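Local coordinates for quinoline 2-oxidoreductase large subunit (Pseudomonas putida, PDB 1T3Q), which carries the molybdenum cofactor of an enzyme of the xanthine dehydrogenase family that probably hydroxylates quinoline at carbon 2, at residues 664-675 / 736-744; 77-88 / 99-107. All blocks are in the same frame, centred on the assembly; numbering follows the deposited sequence.

Contact 1. Residues 664-675 / 736-744. With MCN (pterin cytosine dinucleotide), chain N; SMO (dioxosulfidomolybdenum(VI) ion), chain O.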
loop_
_atom_site.group_PDB
_atom_site.type_symbol
_atom_site.label_atom_id
_atom_site.label_comp_id
_atom_site.label_asym_id
_atom_site.label_seq_id
_atom_site.Cartn_x
_atom_site.Cartn_y
_atom_site.Cartn_z
ATOM N N GLU B 664 28.380 17.196 25.727
ATOM C CA GLU B 664 26.933 17.023 25.783
ATOM C C GLU B 664 26.461 16.163 26.939
ATOM O O GLU B 664 27.068 15.143 27.258
ATOM C CB GLU B 664 26.422 16.410 24.467
ATOM C CG GLU B 664 24.959 15.960 24.498
ATOM C CD GLU B 664 23.980 17.127 24.556
ATOM O OE1 GLU B 664 22.822 16.918 24.985
ATOM O OE2 GLU B 664 24.362 18.250 24.163
ATOM N N ASP B 665 25.375 16.594 27.569
ATOM C CA ASP B 665 24.777 15.841 28.659
ATOM C C ASP B 665 23.290 15.749 28.365
ATOM O O ASP B 665 22.534 16.682 28.652
ATOM C CB ASP B 665 24.986 16.530 30.014
ATOM C CG ASP B 665 24.550 15.656 31.195
ATOM O OD1 ASP B 665 23.616 14.843 31.043
ATOM O OD2 ASP B 665 25.134 15.791 32.290
ATOM N N CYS B 666 22.884 14.635 27.767
ATOM C CA CYS B 666 21.481 14.393 27.451
ATOM C C CYS B 666 21.018 13.252 28.341
ATOM O O CYS B 666 20.244 12.388 27.927
ATOM C CB CYS B 666 21.312 14.017 25.971
ATOM S SG CYS B 666 22.295 12.595 25.411
ATOM N N GLY B 667 21.501 13.256 29.579
ATOM C CA GLY B 667 21.140 12.198 30.495
ATOM C C GLY B 667 21.655 10.896 29.916
ATOM O O GLY B 667 22.738 10.860 29.332
ATOM N N THR B 668 20.879 9.833 30.064
ATOM C CA THR B 668 21.266 8.526 29.549
ATOM C C THR B 668 21.162 8.488 28.025
ATOM O O THR B 668 20.095 8.732 27.471
ATOM C CB THR B 668 20.356 7.418 30.123
ATOM O OG1 THR B 668 20.521 7.358 31.544
ATOM C CG2 THR B 668 20.700 6.060 29.514
ATOM N N MET B 669 22.272 8.193 27.353
ATOM C CA MET B 669 22.265 8.092 25.894
ATOM C C MET B 669 21.734 6.719 25.501
ATOM O O MET B 669 22.184 5.702 26.031
ATOM C CB MET B 669 23.676 8.235 25.321
ATOM C CG MET B 669 24.324 9.590 25.495
ATOM S SD MET B 669 25.922 9.629 24.654
ATOM C CE MET B 669 26.957 8.817 25.859
ATOM N N ILE B 670 20.784 6.683 24.571
ATOM C CA ILE B 670 20.234 5.413 24.112
ATOM C C ILE B 670 21.246 4.769 23.167
ATOM O O ILE B 670 21.567 3.586 23.286
ATOM C CB ILE B 670 18.923 5.616 23.327
ATOM C CG1 ILE B 670 17.884 6.314 24.207
ATOM C CG2 ILE B 670 18.387 4.273 22.834
ATOM C CD1 ILE B 670 16.651 6.753 23.427
ATOM N N ASN B 671 21.759 5.576 22.244
ATOM C CA ASN B 671 22.703 5.115 21.237
ATOM C C ASN B 671 23.756 6.204 21.047
ATOM O O ASN B 671 23.547 7.160 20.297
ATOM C CB ASN B 671 21.936 4.858 19.931
ATOM C CG ASN B 671 22.755 4.110 18.904
ATOM O OD1 ASN B 671 23.823 4.563 18.504
ATOM N ND2 ASN B 671 22.251 2.955 18.465
ATOM N N PRO B 672 24.904 6.081 21.738
ATOM C CA PRO B 672 25.984 7.067 21.640
ATOM C C PRO B 672 26.363 7.425 20.204
ATOM O O PRO B 672 26.598 8.589 19.895
ATOM C CB PRO B 672 27.124 6.404 22.410
ATOM C CG PRO B 672 26.391 5.625 23.466
ATOM C CD PRO B 672 25.268 4.995 22.669
ATOM N N MET B 673 26.431 6.424 19.334
ATOM C CA MET B 673 26.768 6.654 17.932
ATOM C C MET B 673 25.770 7.630 17.291
ATOM O O MET B 673 26.154 8.601 16.637
ATOM C CB MET B 673 26.737 5.331 17.169
ATOM C CG MET B 673 27.079 5.459 15.690
ATOM S SD MET B 673 26.943 3.877 14.823
ATOM C CE MET B 673 25.137 3.752 14.686
ATOM N N ILE B 674 24.488 7.357 17.479
ATOM C CA ILE B 674 23.442 8.204 16.912
ATOM C C ILE B 674 23.472 9.601 17.521
ATOM O O ILE B 674 23.300 10.592 16.813
ATOM C CB ILE B 674 22.057 7.537 17.091
ATOM C CG1 ILE B 674 21.924 6.396 16.073
ATOM C CG2 ILE B 674 20.928 8.559 16.892
ATOM C CD1 ILE B 674 20.714 5.518 16.264
ATOM N N VAL B 675 23.710 9.686 18.829
ATOM C CA VAL B 675 23.776 10.983 19.494
ATOM C C VAL B 675 24.916 11.820 18.917
ATOM O O VAL B 675 24.757 13.020 18.689
ATOM C CB VAL B 675 23.990 10.824 21.028
ATOM C CG1 VAL B 675 24.284 12.172 21.660
ATOM C CG2 VAL B 675 22.759 10.198 21.658
ATOM N N GLY B 736 14.720 5.143 32.087
ATOM C CA GLY B 736 16.111 5.007 31.701
ATOM C C GLY B 736 16.939 6.258 31.934
ATOM O O GLY B 736 18.137 6.254 31.673
ATOM N N GLY B 737 16.309 7.331 32.417
ATOM C CA GLY B 737 17.033 8.570 32.671
ATOM C C GLY B 737 17.315 9.383 31.420
ATOM O O GLY B 737 18.082 10.349 31.442
ATOM N N ILE B 738 16.671 8.992 30.328
ATOM C CA ILE B 738 16.821 9.638 29.026
ATOM C C ILE B 738 16.375 11.103 28.930
ATOM O O ILE B 738 15.312 11.468 29.426
ATOM C CB ILE B 738 16.034 8.835 27.960
ATOM C CG1 ILE B 738 16.672 7.453 27.775
ATOM C CG2 ILE B 738 15.972 9.608 26.638
ATOM C CD1 ILE B 738 15.755 6.436 27.113
ATOM N N LYS B 739 17.203 11.930 28.288
ATOM C CA LYS B 739 16.887 13.337 28.028
ATOM C C LYS B 739 17.085 13.555 26.522
ATOM O O LYS B 739 17.737 12.743 25.861
ATOM C CB LYS B 739 17.817 14.272 28.794
ATOM C CG LYS B 739 17.644 14.245 30.301
ATOM C CD LYS B 739 18.479 15.334 30.945
ATOM C CE LYS B 739 18.309 15.343 32.461
ATOM N NZ LYS B 739 19.103 16.431 33.079
ATOM N N GLY B 740 16.543 14.645 25.981
ATOM C CA GLY B 740 16.693 14.909 24.555
ATOM C C GLY B 740 17.948 15.699 24.207
ATOM O O GLY B 740 18.663 16.151 25.100
ATOM N N MET B 741 18.225 15.870 22.913
ATOM C CA MET B 741 19.407 16.625 22.484
ATOM C C MET B 741 19.434 16.964 20.993
ATOM O O MET B 741 20.337 17.652 20.525
ATOM C CB MET B 741 20.700 15.874 22.869
ATOM C CG MET B 741 20.847 14.450 22.314
ATOM S SD MET B 741 21.115 14.334 20.523
ATOM C CE MET B 741 22.563 15.340 20.322
ATOM N N GLY B 742 18.436 16.498 20.255
ATOM C CA GLY B 742 18.387 16.760 18.822
ATOM C C GLY B 742 18.759 18.165 18.374
ATOM O O GLY B 742 19.501 18.338 17.409
ATOM N N GLU B 743 18.257 19.177 19.072
ATOM C CA GLU B 743 18.530 20.563 18.709
ATOM C C GLU B 743 19.747 21.193 19.360
ATOM O O GLU B 743 20.165 22.276 18.956
ATOM C CB GLU B 743 17.329 21.437 19.060
ATOM C CG GLU B 743 16.049 21.085 18.347
ATOM C CD GLU B 743 14.873 21.806 18.961
ATOM O OE1 GLU B 743 14.404 21.360 20.030
ATOM O OE2 GLU B 743 14.436 22.830 18.394
ATOM N N SER B 744 20.308 20.521 20.363
ATOM C CA SER B 744 21.439 21.052 21.124
ATOM C C SER B 744 22.503 21.851 20.374
ATOM O O SER B 744 22.780 22.996 20.733
ATOM C CB SER B 744 22.118 19.929 21.922
ATOM O OG SER B 744 22.720 18.968 21.068
HETATM N N1 MCN N . 19.000 10.039 21.244
HETATM C C2 MCN N . 19.621 8.991 21.998
HETATM N N3 MCN N . 19.685 9.260 23.357
HETATM C C4 MCN N . 19.227 10.405 24.000
HETATM C C5 MCN N . 18.611 11.451 23.175
HETATM C C6 MCN N . 18.497 11.266 21.817
HETATM O O2 MCN N . 20.055 8.001 21.453
HETATM N N4 MCN N . 19.336 10.550 25.304
HETATM C "C1'" MCN N . 18.870 9.754 19.701
HETATM C C2D MCN N . 17.417 9.212 19.322
HETATM O "O2'" MCN N . 17.515 8.251 18.211
HETATM C "C3'" MCN N . 16.649 10.477 19.002
HETATM C C4D MCN N . 17.652 11.372 18.314
HETATM O O4D MCN N . 18.995 10.941 18.867
HETATM O "O3'" MCN N . 15.513 10.160 18.123
HETATM C "C5'" MCN N . 17.357 12.897 18.388
HETATM O "O5'" MCN N . 17.148 13.174 19.751
HETATM P PA MCN N . 15.858 13.863 20.344
HETATM O O1A MCN N . 15.136 12.799 21.112
HETATM O O2A MCN N . 16.385 15.115 21.024
HETATM O O3A MCN N . 14.872 14.517 19.227
HETATM P PB MCN N . 13.838 13.840 18.209
HETATM O O1B MCN N . 12.481 14.356 18.560
HETATM O O2B MCN N . 14.021 12.351 18.153
HETATM O O3B MCN N . 14.299 14.409 16.781
HETATM C C10 MCN N . 13.898 15.684 16.350
HETATM C "C9'" MCN N . 15.106 16.555 16.476
HETATM C "C8'" MCN N . 14.662 17.927 15.917
HETATM S "S8'" MCN N . 13.345 18.729 16.821
HETATM C "C7'" MCN N . 15.186 18.554 14.862
HETATM S "S7'" MCN N . 14.646 20.131 14.220
HETATM C "C6'" MCN N . 16.320 17.822 14.067
HETATM C C7 MCN N . 17.068 16.867 14.959
HETATM O "O9'" MCN N . 16.182 15.968 15.605
HETATM N "N5'" MCN N . 15.644 17.263 12.824
HETATM C C4A MCN N . 16.524 16.259 12.254
HETATM N "N8'" MCN N . 18.045 16.057 14.155
HETATM C C4B MCN N . 17.685 15.704 12.822
HETATM N "N1'" MCN N . 18.516 14.721 12.228
HETATM C "C2'" MCN N . 18.121 14.308 11.001
HETATM N "N2'" MCN N . 18.888 13.382 10.386
HETATM N "N3'" MCN N . 16.981 14.772 10.377
HETATM C "C4'" MCN N . 16.079 15.759 10.924
HETATM O "O4'" MCN N . 15.100 16.112 10.313
HETATM S S SMO O . 12.788 22.692 14.852
HETATM MO MO SMO O . 12.666 20.677 15.548
HETATM O OM2 SMO O . 12.005 21.555 16.897
HETATM O OM1 SMO O . 11.408 20.078 14.586
HETATM O O HOH W 1 21.726 16.725 31.892
#
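Gly-667 and Ile-738 meet in a single beta bridge, with a straight bond from Thr-668 N to Gly-737 O (3.2 Å, 173°) whose donor stands above the carbonyl plane, and a weak one from Lys-739 N to Cys-666 O (3.1 Å). A CB on Gly-667 would collide with Gly-737 O and Lys-739 CG. Thr-668 holds OG1 beside its own backbone N, and this hydroxyl donates in the carbonyl plane to Gly-736 O at 2.6 Å. Next to the bridge, Ile-670 CG1 meets Ile-738 CD1 at 3.6 Å, the two side chains crossing at about a right angle. In Met-741, chi1 of 58° puts CG between the backbone N and the carbonyl carbon, against Cys-666 CB, and bends at chi2 and chi3 then bring CE to Val-675 CG1 (3.8 Å). Glu-664 approaches from the strand end, its OE1 3.2 Å from Met-741 CB and its OE2 beside Ser-744, whose OG donates to Met-741 O. Cutting Glu-664 back to alanine is likely to leave Met-741 CB and Ser-744 without the carboxylate beside them and the methionine freer to turn. Lys-739 runs out extended along Gly-667 to a salt bridge with Glu-423 and a bond to Leu-637 O, while a water accepts from its NZ and donates weakly to Asp-665 OD1. Both segments hold the cofactor: Thr-668 O and Lys-739 O accept from MCN N4, Ile-670 N donates almost linearly to N3 (178°), and Asn-671 N reaches O2. Met-741 N and Gly-742 N together grip phosphate oxygen O2A, and Glu-743 OE2, which also bonds Gly-372 N, lies 3.1 Å from OM2 of the dioxosulfidomolybdenum ion. Backbone groups thus read the cytosine's donor and acceptor pattern, consistent with selectivity for the cytosine dinucleotide cofactor.

Contact 2. Residues 77-88 / 99-107; sequences GADVAELSQGIV and TIQPLLANG
Thr-99 opens the second segment with its carbonyl O 3.6 Å from Val-88 CA, while its hydroxyl is bonded to Asn-327 N. Ile-100 pairs with Val-88 at a non-hydrogen-bonded site of the antiparallel hairpin. CG1 of Ile-100 lies beside Val-88 CG2 (4.1 Å), the two side chains pointing the same way. Ile-100 CG2 presses on Gln-85 O, and CD1, at the end of the Ile-100 CG1 branch, lies 3.7 Å from Gln-85 OE1. That amide gets there because chi1 of 81° sets CG of Gln-85 between backbone N and carbonyl carbon, from where the extended chain slants across the isoleucine. Gln-101 forms the hydrogen-bonded pair with Ile-87: Ile-87 N donates to Gln-101 O (2.8 Å) and Gln-101 N returns a bond to Ile-87 O. The same Gln-101 O takes a CA-H contact from Gly-86, where a CB would collide with it. The backbones of Pro-102 and Gly-86 pass at their CA atoms as the ladder ends, and a water bridges Leu-103 N to Ser-84 O. Leu-103 packs CB and CD1 on Val-80 CG1, the first at 3.8 Å, and sets CD2 near Gly-86 CA and Ile-87 CG1. Leu-104 rests CB on Gly-77 CA (3.7 Å), with CD2 against Val-80 CG2. Ala-105 O accepts a CA-H contact from Gly-77 and is joined to Gly-77 N by a water. Asn-106 lays its amide along the first helical turn, CG 3.6 Å from Gly-77 C. All this is plain packing of hairpin, loop and helix within the a/b hammerhead domain. Helix 77-81 directly follows strand 71-76, whose Trp-75 touches Val-80; Leu-103 and Leu-104 pack on helix 263-275, and Leu-104 also reaches strand 115-121.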
loop_
_atom_site.group_PDB
_atom_site.type_symbol
_atom_site.label_atom_id
_atom_site.label_comp_id
_atom_site.label_asym_id
_atom_site.label_seq_id
_atom_site.Cartn_x
_atom_site.Cartn_y
_atom_site.Cartn_z
ATOM N N GLY B 77 -7.855 31.364 -6.093
ATOM C CA GLY B 77 -8.233 31.539 -4.700
ATOM C C GLY B 77 -9.711 31.399 -4.380
ATOM O O GLY B 77 -10.069 30.883 -3.322
ATOM N N ALA B 78 -10.566 31.853 -5.291
ATOM C CA ALA B 78 -12.010 31.790 -5.091
ATOM C C ALA B 78 -12.537 30.362 -5.088
ATOM O O ALA B 78 -13.469 30.038 -4.351
ATOM C CB ALA B 78 -12.720 32.608 -6.165
ATOM N N ASP B 79 -11.953 29.511 -5.924
ATOM C CA ASP B 79 -12.362 28.116 -5.990
ATOM C C ASP B 79 -12.068 27.429 -4.661
ATOM O O ASP B 79 -12.897 26.696 -4.119
ATOM C CB ASP B 79 -11.598 27.388 -7.098
ATOM C CG ASP B 79 -11.926 27.916 -8.472
ATOM O OD1 ASP B 79 -13.123 27.946 -8.821
ATOM O OD2 ASP B 79 -10.991 28.295 -9.208
ATOM N N VAL B 80 -10.872 27.669 -4.141
ATOM C CA VAL B 80 -10.456 27.060 -2.886
ATOM C C VAL B 80 -11.230 27.614 -1.693
ATOM O O VAL B 80 -11.636 26.865 -0.806
ATOM C CB VAL B 80 -8.944 27.269 -2.659
ATOM C CG1 VAL B 80 -8.503 26.568 -1.394
ATOM C CG2 VAL B 80 -8.171 26.737 -3.856
ATOM N N ALA B 81 -11.445 28.924 -1.683
ATOM C CA ALA B 81 -12.163 29.571 -0.589
ATOM C C ALA B 81 -13.510 28.913 -0.309
ATOM O O ALA B 81 -14.003 28.954 0.817
ATOM C CB ALA B 81 -12.355 31.050 -0.896
ATOM N N GLU B 82 -14.103 28.299 -1.328
ATOM C CA GLU B 82 -15.396 27.641 -1.165
ATOM C C GLU B 82 -15.265 26.323 -0.406
ATOM O O GLU B 82 -16.237 25.825 0.162
ATOM C CB GLU B 82 -16.034 27.361 -2.529
ATOM C CG GLU B 82 -16.178 28.578 -3.430
ATOM C CD GLU B 82 -17.036 28.295 -4.649
ATOM O OE1 GLU B 82 -17.088 29.151 -5.561
ATOM O OE2 GLU B 82 -17.668 27.217 -4.696
ATOM N N LEU B 83 -14.060 25.767 -0.396
ATOM C CA LEU B 83 -13.816 24.490 0.264
ATOM C C LEU B 83 -13.146 24.626 1.623
ATOM O O LEU B 83 -13.337 23.790 2.501
ATOM C CB LEU B 83 -12.964 23.607 -0.654
ATOM C CG LEU B 83 -13.569 23.393 -2.046
ATOM C CD1 LEU B 83 -12.576 22.663 -2.942
ATOM C CD2 LEU B 83 -14.869 22.601 -1.922
ATOM N N SER B 84 -12.359 25.681 1.793
ATOM C CA SER B 84 -11.663 25.910 3.051
ATOM C C SER B 84 -11.202 27.354 3.168
ATOM O O SER B 84 -10.692 27.929 2.207
ATOM C CB SER B 84 -10.454 24.977 3.159
ATOM O OG SER B 84 -9.653 25.312 4.275
ATOM N N GLN B 85 -11.375 27.935 4.353
ATOM C CA GLN B 85 -10.965 29.313 4.576
ATOM C C GLN B 85 -9.455 29.363 4.811
ATOM O O GLN B 85 -8.844 30.432 4.778
ATOM C CB GLN B 85 -11.713 29.913 5.773
ATOM C CG GLN B 85 -11.134 29.541 7.128
ATOM C CD GLN B 85 -11.869 30.205 8.284
ATOM O OE1 GLN B 85 -12.291 31.362 8.188
ATOM N NE2 GLN B 85 -12.006 29.481 9.391
ATOM N N GLY B 86 -8.853 28.203 5.054
ATOM C CA GLY B 86 -7.417 28.164 5.258
ATOM C C GLY B 86 -6.926 27.726 6.627
ATOM O O GLY B 86 -7.673 27.181 7.438
ATOM N N ILE B 87 -5.651 27.995 6.883
ATOM C CA ILE B 87 -5.007 27.610 8.129
ATOM C C ILE B 87 -5.175 28.648 9.230
ATOM O O ILE B 87 -4.611 29.736 9.149
ATOM C CB ILE B 87 -3.499 27.375 7.902
ATOM C CG1 ILE B 87 -3.304 26.332 6.794
ATOM C CG2 ILE B 87 -2.841 26.920 9.195
ATOM C CD1 ILE B 87 -1.854 26.109 6.406
ATOM N N VAL B 88 -5.953 28.298 10.251
ATOM C CA VAL B 88 -6.189 29.181 11.389
ATOM C C VAL B 88 -5.095 28.926 12.422
ATOM O O VAL B 88 -4.946 27.807 12.910
ATOM C CB VAL B 88 -7.559 28.896 12.036
ATOM C CG1 VAL B 88 -7.820 29.878 13.177
ATOM C CG2 VAL B 88 -8.652 28.996 10.987
ATOM N N THR B 99 -4.163 34.583 12.916
ATOM C CA THR B 99 -4.109 34.791 11.480
ATOM C C THR B 99 -4.760 33.584 10.837
ATOM O O THR B 99 -4.772 32.493 11.405
ATOM C CB THR B 99 -2.664 34.927 10.929
ATOM O OG1 THR B 99 -1.905 33.758 11.257
ATOM C CG2 THR B 99 -1.983 36.169 11.495
ATOM N N ILE B 100 -5.343 33.800 9.667
ATOM C CA ILE B 100 -5.964 32.728 8.914
ATOM C C ILE B 100 -5.276 32.829 7.563
ATOM O O ILE B 100 -5.475 33.796 6.836
ATOM C CB ILE B 100 -7.482 32.955 8.741
ATOM C CG1 ILE B 100 -8.155 33.010 10.114
ATOM C CG2 ILE B 100 -8.079 31.838 7.898
ATOM C CD1 ILE B 100 -9.676 33.136 10.061
ATOM N N GLN B 101 -4.425 31.861 7.247
ATOM C CA GLN B 101 -3.728 31.905 5.973
ATOM C C GLN B 101 -4.522 31.165 4.920
ATOM O O GLN B 101 -4.775 29.965 5.045
ATOM C CB GLN B 101 -2.329 31.289 6.087
ATOM C CG GLN B 101 -1.605 31.215 4.748
ATOM C CD GLN B 101 -0.199 30.650 4.855
ATOM O OE1 GLN B 101 0.238 30.225 5.928
ATOM N NE2 GLN B 101 0.515 30.637 3.735
ATOM N N PRO B 102 -4.936 31.873 3.860
ATOM C CA PRO B 102 -5.702 31.195 2.821
ATOM C C PRO B 102 -4.772 30.237 2.075
ATOM O O PRO B 102 -3.580 30.518 1.920
ATOM C CB PRO B 102 -6.190 32.348 1.955
ATOM C CG PRO B 102 -5.036 33.310 2.011
ATOM C CD PRO B 102 -4.646 33.272 3.489
ATOM N N LEU B 103 -5.305 29.101 1.640
ATOM C CA LEU B 103 -4.491 28.129 0.919
ATOM C C LEU B 103 -3.957 28.783 -0.353
ATOM O O LEU B 103 -2.798 28.584 -0.732
ATOM C CB LEU B 103 -5.316 26.879 0.605
ATOM C CG LEU B 103 -5.983 26.247 1.837
ATOM C CD1 LEU B 103 -6.607 24.914 1.459
ATOM C CD2 LEU B 103 -4.955 26.053 2.958
ATOM N N LEU B 104 -4.811 29.571 -1.000
ATOM C CA LEU B 104 -4.440 30.304 -2.204
ATOM C C LEU B 104 -4.838 31.751 -1.979
ATOM O O LEU B 104 -5.904 32.019 -1.429
ATOM C CB LEU B 104 -5.186 29.776 -3.429
ATOM C CG LEU B 104 -4.410 28.905 -4.414
ATOM C CD1 LEU B 104 -3.986 27.619 -3.729
ATOM C CD2 LEU B 104 -5.292 28.604 -5.618
ATOM N N ALA B 105 -3.986 32.682 -2.391
ATOM C CA ALA B 105 -4.314 34.093 -2.232
ATOM C C ALA B 105 -5.648 34.310 -2.944
ATOM O O ALA B 105 -5.896 33.716 -3.994
ATOM C CB ALA B 105 -3.235 34.961 -2.862
ATOM N N ASN B 106 -6.510 35.139 -2.365
ATOM C CA ASN B 106 -7.806 35.411 -2.977
ATOM C C ASN B 106 -8.065 36.907 -2.937
ATOM O O ASN B 106 -8.459 37.444 -1.904
ATOM C CB ASN B 106 -8.923 34.676 -2.228
ATOM C CG ASN B 106 -10.250 34.707 -2.977
ATOM O OD1 ASN B 106 -11.266 34.220 -2.484
ATOM N ND2 ASN B 106 -10.240 35.274 -4.177
ATOM N N GLY B 107 -7.828 37.579 -4.057
ATOM C CA GLY B 107 -8.050 39.013 -4.101
ATOM C C GLY B 107 -6.819 39.823 -3.740
ATOM O O GLY B 107 -6.669 40.962 -4.177
HETATM O O HOH W 2 -6.047 33.426 -6.655
HETATM O O HOH W 3 -8.349 30.753 -1.012
HETATM O O HOH W 4 -8.436 29.189 1.345
HETATM O O HOH W 5 -2.269 31.625 9.782
#

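In the fold
Contact 2 comes first along the chain, and its second segment closes long before contact 1 opens. Their centres lie 42 Å apart on opposite sides of the chain's centre, with nearest atoms about 20 Å apart and no touch. They share no beta-sheet. Contact 2 lies in the a/b hammerhead domain, where the loop after the hairpin and helix 77-81 meet the strands 71-76 and 115-121, neighbours in one sheet. In contact 1, strand 655-665 and helix 672-692 meet the loop leading to helix 744-761. Of the two, contact 1 is the one that holds the cofactor, whereas contact 2 joins a helix, a hairpin and a loop in a distant part of the subunit.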